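PDB 3BCI: disulfide bond protein A from Staphylococcus aureus, which probably acts as a thiol:disulfide oxidoreductase of the DsbA subfamily, introducing disulfide bonds into folding proteins through a redox-active cysteine pair. Local coordinates for residues Lys139-Ala142 with Lys143-Ile147; Ile147-Thr150 with Pro151-Phe154. All coordinates share one frame; numbering follows the deposited sequence.

Contact 1: residues Lys139-Ala142 with Lys143-Ile147; sequences KKIA and KDNHI
A142 and I147 close the C-terminal end of helix 130-144 with a Schellman motif: the amide N of I147 reaches back to O of A142 (2.9 Å), nearly in line with the carbonyl bond, while N of H146 bonds inside the same turn to O of K143. H146 makes the reversal with positive phi, and O of K143 lies above the rim of one face of its ring. Next to these bonds, O of I141 is gripped twice by N145. N of N145 lies 3.0 Å from O of I141, and side-chain ND2 lies 2.8 Å from the same O, on the other face of the carbonyl plane and 42° above it. N145 and I141 run side by side, which also lays ND2 near the methyl CG2 of I141. One residue earlier, K140 and D144 form an i to i+4 salt bridge, NZ to OD2 at 2.7 Å, on the exposed side of the helix. Farther out, Y18 of strand 14-19 packs against I141, A142, N145 and I147, seating the helix end on the sheet. The K140 chain runs straight, with CG anti to N, and bends only at the last torsion (-61°), which turns NZ onto the carboxylate.

Contact 2: residues Ile147-Thr150 with Pro151-Phe154; sequences IKTT and PTAF
T149 and T152 bracket the cis-proline turn of the thioredoxin fold, in which the peptide bond between T150 and P151 is cis just before strand 152-155. The one hydrogen bond across this turn is polar side chain to backbone: OG1 of T152 donates to O of T149 (3.1 Å), 15° out of the carbonyl plane. This bond and the other T152 side-chain contacts hold for one of two modelled conformers of that residue. The two threonine side chains cross at about a right angle, bringing methyl CG2 of T152 to 3.6 Å from OG1 of T149. In a further van der Waals contact, CG2 of I147 slides past T152 and meets OG1 at 3.6 Å, from a direction neighbouring that of the T149 carbonyl O. A single apolar contact lies farther along. I147 and F154 approach from opposite directions, and CD1 of I147 touches the ring at CE2 (3.8 Å) and, slightly farther off, at CZ. Around the turn, the P151 side chain packs on Y25, C26 and L29 of helix 24-42, while T150 leans on L54 and F56. Backbone hydrogen bonds between T152 and Y18 and between F154 and V16 tie the strand to its antiparallel neighbour 14-19. The cis geometry places CD of P151 on the far side of the peptide from CA of T150, 2.8 Å from O of T150.

Contacts 1 and 2 are successive steps of one chain path, with centres about 10 Å apart: contact 1 ends helix 130-144, and contact 2 carries the chain through the cis-proline turn into strand 152-155. I147 belongs to both, its backbone N fastened to the helix end and its side chain turned to the strand. Y18 of strand 14-19 is a second common neighbour, touched by side chains from both contacts. Contact 2 reaches the redox centre, where P151 packs on C26, which can form the redox disulfide with C23 at the start of helix 24-42; the two appear here as free thiols. The centre of contact 1 lies about 15 Å from the centre of the chain, that of contact 2 about 13 Å.

Contact 1: residues Lys139-Ala142 with Lys143-Ile147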
ATOM      1  N   LYS A 139       4.365  -6.375  -9.072  1.00 27.24           N
ATOM      2  CA  LYS A 139       5.014  -7.674  -8.952  1.00 29.31           C
ATOM      3  C   LYS A 139       6.337  -7.673  -9.707  1.00 24.03           C
ATOM      4  O   LYS A 139       7.311  -8.272  -9.260  1.00 31.53           O
ATOM      5  CB  LYS A 139       4.104  -8.771  -9.495  1.00 27.88           C
ATOM      6  CG  LYS A 139       2.712  -8.738  -8.895  1.00 39.14           C
ATOM      7  CD  LYS A 139       1.818  -9.766  -9.553  1.00 40.71           C
ATOM      8  CE  LYS A 139       1.926 -11.092  -8.845  1.00 46.36           C
ATOM      9  NZ  LYS A 139       1.529 -12.209  -9.740  1.00 59.98           N
ATOM     10  N   LYS A 140       6.360  -7.003 -10.854  1.00 29.68           N
ATOM     11  CA  LYS A 140       7.566  -6.914 -11.668  1.00 33.07           C
ATOM     12  C   LYS A 140       8.617  -6.069 -10.940  1.00 35.86           C
ATOM     13  O   LYS A 140       9.810  -6.376 -10.972  1.00 32.71           O
ATOM     14  CB  LYS A 140       7.236  -6.287 -13.026  1.00 32.53           C
ATOM     15  CG  LYS A 140       8.422  -6.172 -13.969  1.00 35.29           C
ATOM     16  CD  LYS A 140       8.016  -5.562 -15.298  1.00 44.04           C
ATOM     17  CE  LYS A 140       9.202  -5.445 -16.237  1.00 55.73           C
ATOM     18  NZ  LYS A 140      10.267  -4.572 -15.670  1.00 60.50           N
ATOM     19  N   ILE A 141       8.172  -5.001 -10.285  1.00 29.24           N
ATOM     20  CA  ILE A 141       9.091  -4.136  -9.553  1.00 28.77           C
ATOM     21  C   ILE A 141       9.800  -4.934  -8.458  1.00 29.38           C
ATOM     22  O   ILE A 141      11.024  -4.884  -8.334  1.00 25.17           O
ATOM     23  CB  ILE A 141       8.344  -2.935  -8.921  1.00 31.53           C
ATOM     24  CG1 ILE A 141       7.837  -2.004 -10.028  1.00 28.92           C
ATOM     25  CG2 ILE A 141       9.271  -2.184  -7.960  1.00 27.76           C
ATOM     26  CD1 ILE A 141       6.956  -0.860  -9.528  1.00 27.32           C
ATOM     27  N   ALA A 142       9.025  -5.680  -7.676  1.00 26.34           N
ATOM     28  CA  ALA A 142       9.578  -6.486  -6.595  1.00 26.80           C
ATOM     29  C   ALA A 142      10.540  -7.549  -7.115  1.00 29.62           C
ATOM     30  O   ALA A 142      11.555  -7.846  -6.483  1.00 24.85           O
ATOM     31  CB  ALA A 142       8.449  -7.147  -5.811  1.00 22.48           C
ATOM     32  N   LYS A 143      10.216  -8.128  -8.266  1.00 31.49           N
ATOM     33  CA  LYS A 143      11.067  -9.153  -8.850  1.00 31.91           C
ATOM     34  C   LYS A 143      12.377  -8.551  -9.366  1.00 29.79           C
ATOM     35  O   LYS A 143      13.458  -9.043  -9.048  1.00 33.48           O
ATOM     36  CB  LYS A 143      10.332  -9.859  -9.990  1.00 37.99           C
ATOM     37  CG  LYS A 143      11.137 -10.971 -10.648  1.00 52.33           C
ATOM     38  CD  LYS A 143      10.368 -11.613 -11.795  1.00 58.47           C
ATOM     39  CE  LYS A 143      11.179 -12.723 -12.446  1.00 67.73           C
ATOM     40  NZ  LYS A 143      10.471 -13.323 -13.612  1.00 68.51           N
ATOM     41  N   ASP A 144      12.276  -7.486 -10.155  1.00 29.12           N
ATOM     42  CA  ASP A 144      13.457  -6.835 -10.711  1.00 30.97           C
ATOM     43  C   ASP A 144      14.378  -6.280  -9.630  1.00 37.60           C
ATOM     44  O   ASP A 144      15.592  -6.209  -9.828  1.00 35.28           O
ATOM     45  CB  ASP A 144      13.042  -5.717 -11.675  1.00 32.98           C
ATOM     46  CG  ASP A 144      12.303  -6.244 -12.894  1.00 37.99           C
ATOM     47  OD1 ASP A 144      12.070  -7.469 -12.964  1.00 37.69           O
ATOM     48  OD2 ASP A 144      11.955  -5.435 -13.781  1.00 47.41           O
ATOM     49  N   ASN A 145      13.809  -5.895  -8.490  1.00 32.90           N
ATOM     50  CA  ASN A 145      14.605  -5.361  -7.386  1.00 36.80           C
ATOM     51  C   ASN A 145      15.092  -6.476  -6.469  1.00 35.38           C
ATOM     52  O   ASN A 145      15.675  -6.221  -5.414  1.00 33.80           O
ATOM     53  CB  ASN A 145      13.792  -4.339  -6.584  1.00 29.68           C
ATOM     54  CG  ASN A 145      13.776  -2.965  -7.234  1.00 33.42           C
ATOM     55  OD1 ASN A 145      14.758  -2.228  -7.176  1.00 34.52           O
ATOM     56  ND2 ASN A 145      12.663  -2.622  -7.868  1.00 35.76           N
ATOM     57  N   HIS A 146      14.838  -7.714  -6.882  1.00 39.21           N
ATOM     58  CA  HIS A 146      15.262  -8.891  -6.130  1.00 35.24           C
ATOM     59  C   HIS A 146      14.795  -8.886  -4.677  1.00 39.02           C
ATOM     60  O   HIS A 146      15.568  -9.189  -3.764  1.00 37.67           O
ATOM     61  CB  HIS A 146      16.789  -8.998  -6.195  1.00 31.76           C
ATOM     62  CG  HIS A 146      17.328  -8.968  -7.589  1.00 29.05           C
ATOM     63  ND1 HIS A 146      17.207 -10.032  -8.459  1.00 36.06           N
ATOM     64  CD2 HIS A 146      17.931  -7.979  -8.292  1.00 25.22           C
ATOM     65  CE1 HIS A 146      17.710  -9.698  -9.634  1.00 36.57           C
ATOM     66  NE2 HIS A 146      18.155  -8.455  -9.560  1.00 33.43           N
ATOM     67  N   ILE A 147      13.529  -8.550  -4.459  1.00 33.49           N
ATOM     68  CA  ILE A 147      12.990  -8.520  -3.105  1.00 36.95           C
ATOM     69  C   ILE A 147      12.537  -9.916  -2.707  1.00 42.70           C
ATOM     70  O   ILE A 147      11.613 -10.469  -3.297  1.00 41.14           O
ATOM     71  CB  ILE A 147      11.797  -7.551  -2.996  1.00 35.81           C
ATOM     72  CG1 ILE A 147      12.218  -6.157  -3.469  1.00 39.99           C
ATOM     73  CG2 ILE A 147      11.303  -7.492  -1.554  1.00 33.33           C
ATOM     74  CD1 ILE A 147      13.413  -5.585  -2.721  1.00 45.03           C
TER

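Contact 2: residues Ile147-Thr150 with Pro151-Phe154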
ATOM      1  N   ILE A 147      13.529  -8.550  -4.459  1.00 33.49           N
ATOM      2  CA  ILE A 147      12.990  -8.520  -3.105  1.00 36.95           C
ATOM      3  C   ILE A 147      12.537  -9.916  -2.707  1.00 42.70           C
ATOM      4  O   ILE A 147      11.613 -10.469  -3.297  1.00 41.14           O
ATOM      5  CB  ILE A 147      11.797  -7.551  -2.996  1.00 35.81           C
ATOM      6  CG1 ILE A 147      12.218  -6.157  -3.469  1.00 39.99           C
ATOM      7  CG2 ILE A 147      11.303  -7.492  -1.554  1.00 33.33           C
ATOM      8  CD1 ILE A 147      13.413  -5.585  -2.721  1.00 45.03           C
ATOM      9  N   LYS A 148      13.195 -10.477  -1.698  1.00 49.94           N
ATOM     10  CA  LYS A 148      12.874 -11.817  -1.225  1.00 59.08           C
ATOM     11  C   LYS A 148      11.819 -11.827  -0.126  1.00 62.06           C
ATOM     12  O   LYS A 148      10.743 -12.405  -0.284  1.00 66.30           O
ATOM     13  CB  LYS A 148      14.137 -12.504  -0.703  1.00 65.57           C
ATOM     14  CG  LYS A 148      15.212 -12.747  -1.751  1.00 67.72           C
ATOM     15  CD  LYS A 148      16.449 -13.370  -1.117  0.40 72.21           C
ATOM     16  CE  LYS A 148      16.109 -14.671  -0.399  0.40 72.14           C
ATOM     17  NZ  LYS A 148      17.269 -15.217   0.356  0.40 72.72           N
ATOM     18  N   THR A 149      12.135 -11.181   0.991  1.00 56.28           N
ATOM     19  CA  THR A 149      11.227 -11.138   2.126  1.00 54.22           C
ATOM     20  C   THR A 149      10.379  -9.877   2.238  1.00 45.65           C
ATOM     21  O   THR A 149      10.750  -8.807   1.758  1.00 48.24           O
ATOM     22  CB  THR A 149      12.000 -11.296   3.446  1.00 58.03           C
ATOM     23  OG1 THR A 149      13.073 -10.348   3.483  1.00 55.94           O
ATOM     24  CG2 THR A 149      12.557 -12.702   3.572  1.00 63.80           C
ATOM     25  N   THR A 150       9.231 -10.030   2.883  1.00 34.54           N
ATOM     26  CA  THR A 150       8.315  -8.925   3.116  1.00 32.78           C
ATOM     27  C   THR A 150       7.843  -9.079   4.553  1.00 34.93           C
ATOM     28  O   THR A 150       7.688 -10.192   5.040  1.00 32.99           O
ATOM     29  CB  THR A 150       7.089  -8.987   2.184  1.00 35.01           C
ATOM     30  OG1 THR A 150       6.405 -10.229   2.374  1.00 40.10           O
ATOM     31  CG2 THR A 150       7.515  -8.863   0.731  1.00 35.21           C
ATOM     32  N   PRO A 151       7.632  -7.963   5.257  1.00 29.89           N
ATOM     33  CA  PRO A 151       7.832  -6.618   4.715  1.00 29.24           C
ATOM     34  C   PRO A 151       9.287  -6.159   4.779  1.00 31.82           C
ATOM     35  O   PRO A 151      10.039  -6.569   5.657  1.00 29.39           O
ATOM     36  CB  PRO A 151       6.945  -5.764   5.609  1.00 25.93           C
ATOM     37  CG  PRO A 151       7.110  -6.440   6.949  1.00 27.95           C
ATOM     38  CD  PRO A 151       6.991  -7.907   6.584  1.00 27.47           C
ATOM     39  N   THR A 152       9.677  -5.321   3.825  0.50 28.08           N
ATOM     40  CA  THR A 152      11.022  -4.760   3.793  0.50 28.89           C
ATOM     41  C   THR A 152      10.866  -3.330   3.305  0.50 31.35           C
ATOM     42  O   THR A 152       9.977  -3.036   2.507  0.50 29.31           O
ATOM     43  CB  THR A 152      11.977  -5.541   2.845  0.50 30.80           C
ATOM     44  OG1 THR A 152      11.326  -5.806   1.596  0.50 21.57           O
ATOM     45  CG2 THR A 152      12.412  -6.850   3.492  0.50 42.12           C
ATOM     46  N   ALA A 153      11.712  -2.436   3.804  1.00 27.55           N
ATOM     47  CA  ALA A 153      11.637  -1.037   3.414  1.00 22.29           C
ATOM     48  C   ALA A 153      12.996  -0.499   3.020  1.00 23.74           C
ATOM     49  O   ALA A 153      14.020  -0.931   3.541  1.00 23.96           O
ATOM     50  CB  ALA A 153      11.049  -0.212   4.560  1.00 23.63           C
ATOM     51  N   PHE A 154      12.989   0.444   2.083  1.00 22.86           N
ATOM     52  CA  PHE A 154      14.204   1.068   1.585  1.00 24.93           C
ATOM     53  C   PHE A 154      13.986   2.572   1.449  1.00 28.31           C
ATOM     54  O   PHE A 154      12.883   3.021   1.141  1.00 25.65           O
ATOM     55  CB  PHE A 154      14.561   0.489   0.210  1.00 21.55           C
ATOM     56  CG  PHE A 154      14.870  -0.983   0.233  1.00 27.19           C
ATOM     57  CD1 PHE A 154      16.180  -1.430   0.364  1.00 24.99           C
ATOM     58  CD2 PHE A 154      13.848  -1.923   0.134  1.00 26.34           C
ATOM     59  CE1 PHE A 154      16.468  -2.799   0.395  1.00 31.66           C
ATOM     60  CE2 PHE A 154      14.124  -3.290   0.164  1.00 29.73           C
ATOM     61  CZ  PHE A 154      15.434  -3.731   0.294  1.00 30.37           C
TER